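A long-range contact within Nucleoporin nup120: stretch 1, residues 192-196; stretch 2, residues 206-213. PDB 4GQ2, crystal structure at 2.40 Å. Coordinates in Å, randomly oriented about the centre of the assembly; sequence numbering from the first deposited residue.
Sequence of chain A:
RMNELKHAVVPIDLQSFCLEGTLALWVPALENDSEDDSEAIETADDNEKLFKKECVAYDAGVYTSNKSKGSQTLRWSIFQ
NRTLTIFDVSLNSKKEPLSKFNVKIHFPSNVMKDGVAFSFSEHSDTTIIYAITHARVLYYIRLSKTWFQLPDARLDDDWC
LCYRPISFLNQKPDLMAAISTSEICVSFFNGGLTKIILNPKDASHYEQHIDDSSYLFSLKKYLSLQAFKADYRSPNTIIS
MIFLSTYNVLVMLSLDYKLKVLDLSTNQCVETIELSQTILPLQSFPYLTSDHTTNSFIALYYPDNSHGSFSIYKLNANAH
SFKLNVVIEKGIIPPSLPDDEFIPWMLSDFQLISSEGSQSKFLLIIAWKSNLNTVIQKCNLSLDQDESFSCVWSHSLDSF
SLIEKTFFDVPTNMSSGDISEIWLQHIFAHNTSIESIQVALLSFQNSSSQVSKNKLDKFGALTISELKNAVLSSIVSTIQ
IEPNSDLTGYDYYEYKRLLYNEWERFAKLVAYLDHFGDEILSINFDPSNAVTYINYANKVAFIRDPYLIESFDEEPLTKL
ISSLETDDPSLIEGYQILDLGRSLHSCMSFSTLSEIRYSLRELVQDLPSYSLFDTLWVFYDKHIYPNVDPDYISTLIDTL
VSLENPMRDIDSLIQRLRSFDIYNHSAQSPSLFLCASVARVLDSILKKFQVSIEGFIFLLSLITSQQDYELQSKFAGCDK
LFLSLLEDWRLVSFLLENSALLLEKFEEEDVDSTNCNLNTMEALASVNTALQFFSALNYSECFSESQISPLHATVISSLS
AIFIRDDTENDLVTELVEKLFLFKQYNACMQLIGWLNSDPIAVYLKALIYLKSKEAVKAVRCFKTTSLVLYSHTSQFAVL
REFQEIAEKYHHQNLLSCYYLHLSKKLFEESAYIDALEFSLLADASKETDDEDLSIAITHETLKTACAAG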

# COMPACT_ATOMS: atom_id res chain seq x y z
N GLY A 192 -1.97 -22.81 48.86
CA GLY A 192 -1.20 -24.01 48.55
C GLY A 192 -0.37 -23.93 47.28
O GLY A 192 -0.56 -23.04 46.44
N LEU A 193 0.54 -24.89 47.13
CA LEU A 193 1.52 -24.89 46.04
C LEU A 193 2.03 -26.30 45.76
O LEU A 193 2.52 -26.98 46.67
CB LEU A 193 2.69 -23.95 46.38
CG LEU A 193 3.82 -23.77 45.36
CD1 LEU A 193 3.43 -22.78 44.27
CD2 LEU A 193 5.09 -23.31 46.07
N THR A 194 1.93 -26.72 44.51
CA THR A 194 2.40 -28.04 44.09
C THR A 194 3.56 -27.94 43.10
O THR A 194 3.68 -26.97 42.36
CB THR A 194 1.25 -28.88 43.47
OG1 THR A 194 1.74 -30.19 43.15
CG2 THR A 194 0.72 -28.23 42.19
N LYS A 195 4.42 -28.95 43.11
CA LYS A 195 5.41 -29.11 42.06
C LYS A 195 5.07 -30.36 41.26
O LYS A 195 5.18 -31.48 41.77
CB LYS A 195 6.84 -29.18 42.61
CG LYS A 195 7.91 -29.18 41.53
CD LYS A 195 9.29 -29.53 42.07
CE LYS A 195 10.01 -28.32 42.63
NZ LYS A 195 11.32 -28.69 43.23
N ILE A 196 4.64 -30.16 40.02
CA ILE A 196 4.36 -31.27 39.12
C ILE A 196 5.64 -31.63 38.37
O ILE A 196 6.22 -30.79 37.69
CB ILE A 196 3.22 -30.91 38.14
CG1 ILE A 196 1.95 -30.56 38.93
CG2 ILE A 196 2.96 -32.06 37.17
CD1 ILE A 196 0.90 -29.82 38.13
N TYR A 206 4.48 -37.36 38.74
CA TYR A 206 4.16 -37.28 40.16
C TYR A 206 4.23 -35.84 40.67
O TYR A 206 4.77 -34.96 39.99
CB TYR A 206 5.07 -38.21 40.97
CG TYR A 206 6.50 -37.75 41.10
CD1 TYR A 206 7.43 -38.02 40.10
CD2 TYR A 206 6.93 -37.04 42.22
CE1 TYR A 206 8.75 -37.61 40.21
CE2 TYR A 206 8.24 -36.62 42.34
CZ TYR A 206 9.15 -36.91 41.34
OH TYR A 206 10.46 -36.49 41.46
N GLU A 207 3.70 -35.61 41.87
CA GLU A 207 3.69 -34.27 42.47
C GLU A 207 4.58 -34.20 43.71
O GLU A 207 5.02 -35.23 44.23
CB GLU A 207 2.27 -33.84 42.84
CG GLU A 207 1.21 -34.18 41.80
CD GLU A 207 -0.04 -33.33 41.93
OE1 GLU A 207 -1.15 -33.89 41.86
OE2 GLU A 207 0.10 -32.10 42.10
N GLN A 208 4.86 -32.98 44.16
CA GLN A 208 5.48 -32.74 45.46
C GLN A 208 4.70 -31.65 46.18
O GLN A 208 4.57 -30.52 45.68
CB GLN A 208 6.96 -32.37 45.32
CG GLN A 208 7.87 -33.54 44.98
CD GLN A 208 9.34 -33.15 44.87
OE1 GLN A 208 9.68 -32.00 44.57
NE2 GLN A 208 10.21 -34.11 45.12
N HIS A 209 4.18 -32.00 47.36
CA HIS A 209 3.46 -31.07 48.22
C HIS A 209 4.46 -30.14 48.84
O HIS A 209 5.40 -30.59 49.50
CB HIS A 209 2.72 -31.85 49.30
CG HIS A 209 1.42 -31.22 49.74
ND1 HIS A 209 0.21 -31.71 49.37
CD2 HIS A 209 1.16 -30.12 50.56
CE1 HIS A 209 -0.76 -30.96 49.91
NE2 HIS A 209 -0.18 -29.98 50.64
N ILE A 210 4.29 -28.84 48.62
CA ILE A 210 5.20 -27.84 49.20
C ILE A 210 4.51 -27.16 50.38
O ILE A 210 3.40 -26.65 50.26
CB ILE A 210 5.70 -26.83 48.14
CG1 ILE A 210 6.61 -27.53 47.13
CG2 ILE A 210 6.43 -25.67 48.81
CD1 ILE A 210 6.95 -26.70 45.91
N ASP A 211 5.21 -27.14 51.51
CA ASP A 211 4.62 -26.80 52.80
C ASP A 211 4.74 -25.33 53.21
O ASP A 211 4.31 -24.95 54.30
CB ASP A 211 5.20 -27.70 53.90
CG ASP A 211 4.82 -29.16 53.71
OD1 ASP A 211 3.60 -29.45 53.64
OD2 ASP A 211 5.73 -30.02 53.63
N ASP A 212 5.31 -24.51 52.33
CA ASP A 212 5.56 -23.08 52.60
C ASP A 212 6.21 -22.88 53.98
O ASP A 212 5.72 -22.09 54.80
CB ASP A 212 4.26 -22.26 52.49
CG ASP A 212 3.87 -21.96 51.05
OD1 ASP A 212 4.65 -22.26 50.12
OD2 ASP A 212 2.76 -21.42 50.84
N SER A 213 7.30 -23.60 54.21
CA SER A 213 7.93 -23.70 55.53
C SER A 213 8.72 -22.45 55.95
O SER A 213 9.95 -22.50 56.14
CB SER A 213 8.80 -24.96 55.62
OG SER A 213 9.79 -24.97 54.59

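Antiparallel strands fix the spacing of their residues through the backbone, and the rotamers then decide which of the neighbours a side chain meets. The pairing of residues 193-196 with residues 207-210 in nucleoporin nup120 illustrates the principle on a small scale. The strand axes approach to 4.6 Å and run at 152° to each other, and the two stretches together bury 482 Å².

The best-formed hydrogen-bonded pair is Lys195 with Gln208, in which each residue both gives and receives. Lys195 N donates to Gln208 O at 3.0 Å with a nearly straight angle of 163°, while Gln208 N donates to Lys195 O at 2.8 Å through a more bent 137°. The same carbonyl, Lys195 O, also lies 3.2 Å from Glu207 CA in a CA-H...O contact, so it is approached by two neighbouring residues of the facing strand. Farther along, Ile210 N donates to Leu193 O at 3.2 Å.

Alternation along the strands sends Thr194, Ile196, Glu207 and His209 to one face of the sheet, and here the most telling conformation is that of Glu207. Its direct partner in the register is Ile196, with CA atoms 4.5 Å apart, yet its carboxylate serves Thr194. With chi1 at -41° (m) and chi2 at -159° (t), the chain extends diagonally across the pair and brings its end nearer to the opposite strand than the CA-to-CB direction alone would suggest. Thr194, with chi1 t, presents its hydroxyl to meet it: Thr194 OG1 donates to Glu207 OE2 at 2.7 Å. The same oxygen, Glu207 OE2, passes 4.0 Å from Ile196 CG1, so the aliphatic side chain of Ile196 lies beside the reaching acid. Both carboxylate oxygens of Glu207 are also hydrogen-bonded elsewhere in the structure. His209, although opposite Thr194, adds little; its chi1 of -148° lies between wells, and the nearest approach of its side chain, His209 CD2 to Leu193 O, is 5.2 Å.

Leu193, Lys195, Gln208 and Ile210 occupy the other face. Leu193 (t, p) and Ile210 (m, t) bring their branches together, with Leu193 CD2 3.9 Å from Ile210 CG2. Ile210 also reaches along the sheet: its t chi2 extends CD1 to 4.1 Å from Lys195 CB, so one isoleucine touches two residues of the facing strand. Lys195 is extended through chi1 and chi2, turns at chi3 (-85°, m), and is extended again at chi4. Lys195 CD and Lys195 NZ both lie near Gln208 OE1, at 3.5 and 3.9 Å, with no hydrogen bond between the two side chains; NZ and OE1 are each hydrogen-bonded elsewhere in the structure.

Past the strand, Asp212 has its CA-to-CB bond directed toward stretch 1, and Asp212 OD1 comes to 4.2 Å from Leu193 CD2, but this residue is poorly ordered and the approach deserves little weight.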